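Local coordinates for protein biphenyl 2,3-Dioxygenase Beta Subunit (Sphingobium yanoikuyae, PDB 2GBW) that is the beta subunit of a ring-hydroxylating dioxygenase that probably adds molecular oxygen to aromatic substrates such as biphenyl, at residues Thr131-Lys143 with Arg155-Asn169. Sequence-based numbering, arbitrary orientation.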
loop_
_atom_site.group_PDB
_atom_site.type_symbol
_atom_site.label_atom_id
_atom_site.label_comp_id
_atom_site.label_asym_id
_atom_site.label_seq_id
_atom_site.Cartn_x
_atom_site.Cartn_y
_atom_site.Cartn_z
ATOM N N THR B 131 -11.516 -7.293 2.153
ATOM C CA THR B 131 -10.288 -6.520 2.454
ATOM C C THR B 131 -10.243 -5.113 1.783
ATOM O O THR B 131 -9.178 -4.421 1.831
ATOM C CB THR B 131 -9.028 -7.267 2.028
ATOM O OG1 THR B 131 -9.091 -7.524 0.611
ATOM C CG2 THR B 131 -8.829 -8.619 2.849
ATOM N N GLU B 132 -11.364 -4.659 1.162
ATOM C CA GLU B 132 -11.361 -3.409 0.426
ATOM C C GLU B 132 -11.560 -2.236 1.355
ATOM O O GLU B 132 -12.455 -2.261 2.159
ATOM C CB GLU B 132 -12.443 -3.448 -0.651
ATOM C CG GLU B 132 -12.367 -2.319 -1.677
ATOM C CD GLU B 132 -13.192 -2.572 -2.976
ATOM O OE1 GLU B 132 -13.656 -3.687 -3.203
ATOM O OE2 GLU B 132 -13.388 -1.582 -3.737
ATOM N N VAL B 133 -10.682 -1.259 1.263
ATOM C CA VAL B 133 -10.677 -0.070 2.137
ATOM C C VAL B 133 -10.238 1.095 1.241
ATOM O O VAL B 133 -9.218 1.003 0.518
ATOM C CB VAL B 133 -9.602 -0.112 3.274
ATOM C CG1 VAL B 133 -9.699 1.160 4.152
ATOM C CG2 VAL B 133 -9.656 -1.345 4.098
ATOM N N THR B 134 -11.023 2.156 1.227
ATOM C CA THR B 134 -10.636 3.361 0.545
ATOM C C THR B 134 -10.910 4.540 1.459
ATOM O O THR B 134 -11.808 4.494 2.361
ATOM C CB THR B 134 -11.403 3.519 -0.745
ATOM O OG1 THR B 134 -12.794 3.610 -0.487
ATOM C CG2 THR B 134 -11.086 2.330 -1.780
ATOM N N VAL B 135 -10.119 5.583 1.231
ATOM C CA VAL B 135 -10.173 6.777 2.113
ATOM C C VAL B 135 -10.172 8.042 1.304
ATOM O O VAL B 135 -9.380 8.171 0.366
ATOM C CB VAL B 135 -8.991 6.789 3.047
ATOM C CG1 VAL B 135 -9.086 8.055 4.027
ATOM C CG2 VAL B 135 -8.904 5.459 3.820
ATOM N N HIS B 136 -11.033 9.002 1.660
ATOM C CA HIS B 136 -11.137 10.257 0.916
ATOM C C HIS B 136 -11.083 11.415 1.886
ATOM O O HIS B 136 -11.611 11.326 3.001
ATOM C CB HIS B 136 -12.452 10.353 0.135
ATOM C CG HIS B 136 -12.651 9.257 -0.849
ATOM N ND1 HIS B 136 -12.242 9.335 -2.175
ATOM C CD2 HIS B 136 -13.198 8.040 -0.687
ATOM C CE1 HIS B 136 -12.590 8.214 -2.785
ATOM N NE2 HIS B 136 -13.110 7.390 -1.893
ATOM N N THR B 137 -10.459 12.499 1.470
ATOM C CA THR B 137 -10.551 13.748 2.196
ATOM C C THR B 137 -11.008 14.836 1.286
ATOM O O THR B 137 -10.625 14.883 0.096
ATOM C CB THR B 137 -9.280 14.144 2.929
ATOM O OG1 THR B 137 -8.217 14.342 1.994
ATOM C CG2 THR B 137 -8.903 13.048 3.903
ATOM N N LEU B 138 -11.876 15.668 1.865
ATOM C CA LEU B 138 -12.534 16.777 1.166
ATOM C C LEU B 138 -12.718 18.010 2.061
ATOM O O LEU B 138 -12.845 17.888 3.299
ATOM C CB LEU B 138 -13.965 16.378 0.715
ATOM C CG LEU B 138 -14.277 15.155 -0.144
ATOM C CD1 LEU B 138 -14.586 14.009 0.826
ATOM C CD2 LEU B 138 -15.467 15.355 -1.152
ATOM N N GLY B 139 -12.754 19.173 1.418
ATOM C CA GLY B 139 -13.287 20.417 2.026
ATOM C C GLY B 139 -14.743 20.541 1.587
ATOM O O GLY B 139 -15.158 20.145 0.473
ATOM N N ARG B 140 -15.567 21.032 2.476
ATOM C CA ARG B 140 -16.948 21.255 2.189
ATOM C C ARG B 140 -17.240 22.745 2.460
ATOM O O ARG B 140 -16.830 23.297 3.481
ATOM C CB ARG B 140 -17.821 20.363 3.064
ATOM C CG ARG B 140 -19.306 20.642 2.877
ATOM C CD ARG B 140 -20.179 19.564 3.477
ATOM N NE ARG B 140 -20.049 19.516 4.934
ATOM C CZ ARG B 140 -20.631 18.618 5.716
ATOM N NH1 ARG B 140 -21.426 17.711 5.205
ATOM N NH2 ARG B 140 -20.444 18.664 7.036
ATOM N N GLU B 141 -17.931 23.381 1.521
ATOM C CA GLU B 141 -18.328 24.776 1.633
ATOM C C GLU B 141 -19.849 24.779 1.428
ATOM O O GLU B 141 -20.308 24.526 0.312
ATOM C CB GLU B 141 -17.592 25.643 0.608
ATOM C CG GLU B 141 -16.079 25.637 0.801
ATOM C CD GLU B 141 -15.277 26.325 -0.302
ATOM O OE1 GLU B 141 -15.847 26.825 -1.307
ATOM O OE2 GLU B 141 -14.027 26.364 -0.128
ATOM N N ASP B 142 -20.604 25.005 2.521
ATOM C CA ASP B 142 -22.102 25.033 2.503
ATOM C C ASP B 142 -22.620 26.436 2.696
ATOM O O ASP B 142 -21.998 27.244 3.394
ATOM C CB ASP B 142 -22.699 24.189 3.647
ATOM C CG ASP B 142 -22.579 22.674 3.453
ATOM O OD1 ASP B 142 -22.314 22.186 2.322
ATOM O OD2 ASP B 142 -22.820 21.953 4.474
ATOM N N LYS B 143 -23.802 26.696 2.128
ATOM C CA LYS B 143 -24.711 27.739 2.573
ATOM C C LYS B 143 -25.892 27.003 3.166
ATOM O O LYS B 143 -26.500 26.147 2.493
ATOM C CB LYS B 143 -25.213 28.588 1.425
ATOM C CG LYS B 143 -24.131 29.314 0.595
ATOM C CD LYS B 143 -24.600 30.723 0.197
ATOM C CE LYS B 143 -24.569 31.710 1.380
ATOM N NZ LYS B 143 -25.543 32.860 1.321
ATOM N N ARG B 155 -26.795 25.221 -0.652
ATOM C CA ARG B 155 -25.650 25.149 -1.576
ATOM C C ARG B 155 -24.596 24.306 -0.923
ATOM O O ARG B 155 -24.337 24.479 0.255
ATOM C CB ARG B 155 -25.062 26.549 -1.832
ATOM C CG ARG B 155 -26.010 27.555 -2.532
ATOM C CD ARG B 155 -26.065 27.169 -3.999
ATOM N NE ARG B 155 -26.826 28.081 -4.855
ATOM C CZ ARG B 155 -28.151 28.176 -4.898
ATOM N NH1 ARG B 155 -28.923 27.434 -4.111
ATOM N NH2 ARG B 155 -28.707 29.072 -5.716
ATOM N N ARG B 156 -24.049 23.340 -1.664
ATOM C CA ARG B 156 -22.991 22.472 -1.142
ATOM C C ARG B 156 -21.949 22.334 -2.197
ATOM O O ARG B 156 -22.226 21.841 -3.297
ATOM C CB ARG B 156 -23.527 21.115 -0.716
ATOM C CG ARG B 156 -22.431 20.067 -0.312
ATOM C CD ARG B 156 -23.030 19.041 0.616
ATOM N NE ARG B 156 -23.300 19.551 1.939
ATOM C CZ ARG B 156 -24.047 18.921 2.846
ATOM N NH1 ARG B 156 -24.585 17.734 2.546
ATOM N NH2 ARG B 156 -24.265 19.483 4.040
ATOM N N LYS B 157 -20.746 22.785 -1.870
ATOM C CA LYS B 157 -19.599 22.610 -2.750
ATOM C C LYS B 157 -18.607 21.708 -2.063
ATOM O O LYS B 157 -18.264 21.977 -0.904
ATOM C CB LYS B 157 -18.966 23.962 -3.091
ATOM C CG LYS B 157 -17.890 23.886 -4.174
ATOM C CD LYS B 157 -17.412 25.308 -4.475
ATOM C CE LYS B 157 -16.310 25.314 -5.525
ATOM N NZ LYS B 157 -15.924 26.745 -5.687
ATOM N N LEU B 158 -18.153 20.660 -2.783
ATOM C CA LEU B 158 -17.255 19.619 -2.262
ATOM C C LEU B 158 -15.968 19.661 -3.043
ATOM O O LEU B 158 -15.968 19.512 -4.292
ATOM C CB LEU B 158 -17.883 18.221 -2.381
ATOM C CG LEU B 158 -19.206 18.032 -1.583
ATOM C CD1 LEU B 158 -20.012 16.784 -1.979
ATOM C CD2 LEU B 158 -18.912 18.078 -0.055
ATOM N N ILE B 159 -14.865 19.846 -2.332
ATOM C CA ILE B 159 -13.569 20.071 -2.944
ATOM C C ILE B 159 -12.677 18.874 -2.621
ATOM O O ILE B 159 -12.241 18.697 -1.487
ATOM C CB ILE B 159 -12.943 21.343 -2.426
ATOM C CG1 ILE B 159 -13.929 22.519 -2.649
ATOM C CG2 ILE B 159 -11.595 21.522 -3.131
ATOM C CD1 ILE B 159 -13.744 23.619 -1.689
ATOM N N LEU B 160 -12.462 18.016 -3.606
ATOM C CA LEU B 160 -11.707 16.808 -3.412
ATOM C C LEU B 160 -10.230 17.099 -3.225
ATOM O O LEU B 160 -9.650 17.873 -4.000
ATOM C CB LEU B 160 -11.890 15.919 -4.631
ATOM C CG LEU B 160 -13.223 15.253 -4.781
ATOM C CD1 LEU B 160 -13.279 14.523 -6.180
ATOM C CD2 LEU B 160 -13.375 14.273 -3.653
ATOM N N ASP B 161 -9.565 16.410 -2.301
ATOM C CA ASP B 161 -8.143 16.661 -2.187
ATOM C C ASP B 161 -7.271 15.918 -3.265
ATOM O O ASP B 161 -6.216 16.413 -3.567
ATOM C CB ASP B 161 -7.611 16.351 -0.804
ATOM C CG ASP B 161 -8.146 17.306 0.239
ATOM O OD1 ASP B 161 -8.564 18.411 -0.148
ATOM O OD2 ASP B 161 -8.165 16.941 1.427
ATOM N N ALA B 162 -7.727 14.786 -3.785
ATOM C CA ALA B 162 -6.971 13.926 -4.722
ATOM C C ALA B 162 -7.351 14.206 -6.155
ATOM O O ALA B 162 -8.526 14.175 -6.523
ATOM C CB ALA B 162 -7.184 12.411 -4.435
ATOM N N ARG B 163 -6.355 14.442 -6.998
ATOM C CA ARG B 163 -6.616 14.625 -8.420
ATOM C C ARG B 163 -7.107 13.312 -9.069
ATOM O O ARG B 163 -8.030 13.342 -9.879
ATOM C CB ARG B 163 -5.365 15.135 -9.147
ATOM C CG ARG B 163 -5.505 15.260 -10.655
ATOM C CD ARG B 163 -6.561 16.289 -11.023
ATOM N NE ARG B 163 -6.861 16.403 -12.469
ATOM C CZ ARG B 163 -7.955 15.895 -13.082
ATOM N NH1 ARG B 163 -8.806 15.084 -12.458
ATOM N NH2 ARG B 163 -8.157 16.157 -14.370
ATOM N N VAL B 164 -6.414 12.192 -8.810
ATOM C CA VAL B 164 -6.792 10.853 -9.319
ATOM C C VAL B 164 -7.442 10.111 -8.169
ATOM O O VAL B 164 -6.819 9.909 -7.137
ATOM C CB VAL B 164 -5.573 10.076 -9.814
ATOM C CG1 VAL B 164 -5.972 8.636 -10.218
ATOM C CG2 VAL B 164 -4.853 10.840 -10.962
ATOM N N THR B 165 -8.715 9.779 -8.331
ATOM C CA THR B 165 -9.511 9.146 -7.246
ATOM C C THR B 165 -9.057 7.669 -7.110
ATOM O O THR B 165 -9.079 6.906 -8.107
ATOM C CB THR B 165 -10.974 9.170 -7.584
ATOM O OG1 THR B 165 -11.367 10.490 -7.905
ATOM C CG2 THR B 165 -11.797 8.580 -6.446
ATOM N N GLN B 166 -8.607 7.276 -5.912
ATOM C CA GLN B 166 -8.128 5.886 -5.710
ATOM C C GLN B 166 -9.263 5.069 -5.078
ATOM O O GLN B 166 -9.212 4.673 -3.875
ATOM C CB GLN B 166 -6.819 5.856 -4.888
ATOM C CG GLN B 166 -5.761 6.728 -5.493
ATOM C CD GLN B 166 -4.364 6.523 -4.929
ATOM O OE1 GLN B 166 -3.593 7.506 -4.737
ATOM N NE2 GLN B 166 -4.026 5.272 -4.653
ATOM N N ASP B 167 -10.342 4.921 -5.850
ATOM C CA ASP B 167 -11.505 4.118 -5.419
ATOM C C ASP B 167 -12.253 3.769 -6.696
ATOM O O ASP B 167 -12.099 4.486 -7.708
ATOM C CB ASP B 167 -12.367 4.991 -4.493
ATOM C CG ASP B 167 -13.491 4.265 -3.730
ATOM O OD1 ASP B 167 -13.979 3.202 -4.142
ATOM O OD2 ASP B 167 -13.950 4.854 -2.663
ATOM N N LYS B 168 -13.060 2.707 -6.646
ATOM C CA LYS B 168 -13.946 2.369 -7.751
ATOM C C LYS B 168 -14.896 3.486 -8.116
ATOM O O LYS B 168 -15.254 3.626 -9.281
ATOM C CB LYS B 168 -14.786 1.138 -7.385
ATOM C CG LYS B 168 -14.014 -0.175 -7.411
ATOM C CD LYS B 168 -14.894 -1.243 -6.755
ATOM C CE LYS B 168 -14.310 -2.649 -7.010
ATOM N NZ LYS B 168 -12.975 -2.836 -6.436
ATOM N N ASN B 169 -15.359 4.258 -7.122
ATOM C CA ASN B 169 -16.361 5.282 -7.392
ATOM C C ASN B 169 -16.379 6.316 -6.292
ATOM O O ASN B 169 -15.683 6.157 -5.263
ATOM C CB ASN B 169 -17.742 4.660 -7.506
ATOM C CG ASN B 169 -18.224 4.000 -6.166
ATOM O OD1 ASN B 169 -18.509 4.667 -5.153
ATOM N ND2 ASN B 169 -18.362 2.681 -6.212
HETATM O O HOH W 1 -11.483 0.515 -4.772
HETATM O O HOH W 2 -15.234 0.940 -3.438
HETATM O O HOH W 3 -9.697 6.944 -2.159
HETATM O O HOH W 4 -9.438 12.921 -1.497
HETATM O O HOH W 5 -14.605 27.661 -3.237
#
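R156 grips D142 side-on across the two strands, from the same face of the sheet, NE reaching OD1 at 2.8 Å and NH2 reaching OD2 at 2.9 Å, both oxygens met on their syn sides. Aspartate is short enough to meet the NE edge with both oxygens, which CG anti to the backbone N (chi1 173°) and a bend at chi3 turn toward it. Y20 OH also bonds D142 OD2. The guanidinium of R140 stacks over one face of R156, planes 28° apart; the two cations are tolerated probably because D142, E23, which pairs with R156 NH1, and the C174 carboxylate, which bridges both arginines, supply negative charge. Shortening R156 to an alanine is likely to leave D142 without its two-pronged partner and R140 without the flat group beneath it.

Backbone pairing draws these side chains together. Strands 132-147 and 150-160 form an antiparallel beta hairpin in the curved sheet of this NTF2-like subunit, E141 and K157 being a hydrogen-bonded pair (E141 N to K157 O, 2.8 Å). Leucines suit the face packed against M48 and I70: L138 CD2 rests on L158 CB at 3.9 Å and presses unusually closely on L160 CD2.

Past L160 the strand ends; D161 N still bonds T137 O, and loop 161-169 meets strand 132-147 mainly through polar side chains. Threonine hydroxyls, short donors, reach carboxylates close to the backbone: T137 OG1 donates to D161 OD2 at 2.7 Å, T134 OG1 to D167 OD2 from above its plane. H136 NE2 meets D167 OD2 at 2.8 Å, nearly straight (170°), on the anti lone pair; R126 also pairs with this oxygen. H136 binds zinc in a crystal structure of this protein, although none is bound to this chain here. K168 NZ forms a salt bridge with E132 OE2, 3.0 Å away.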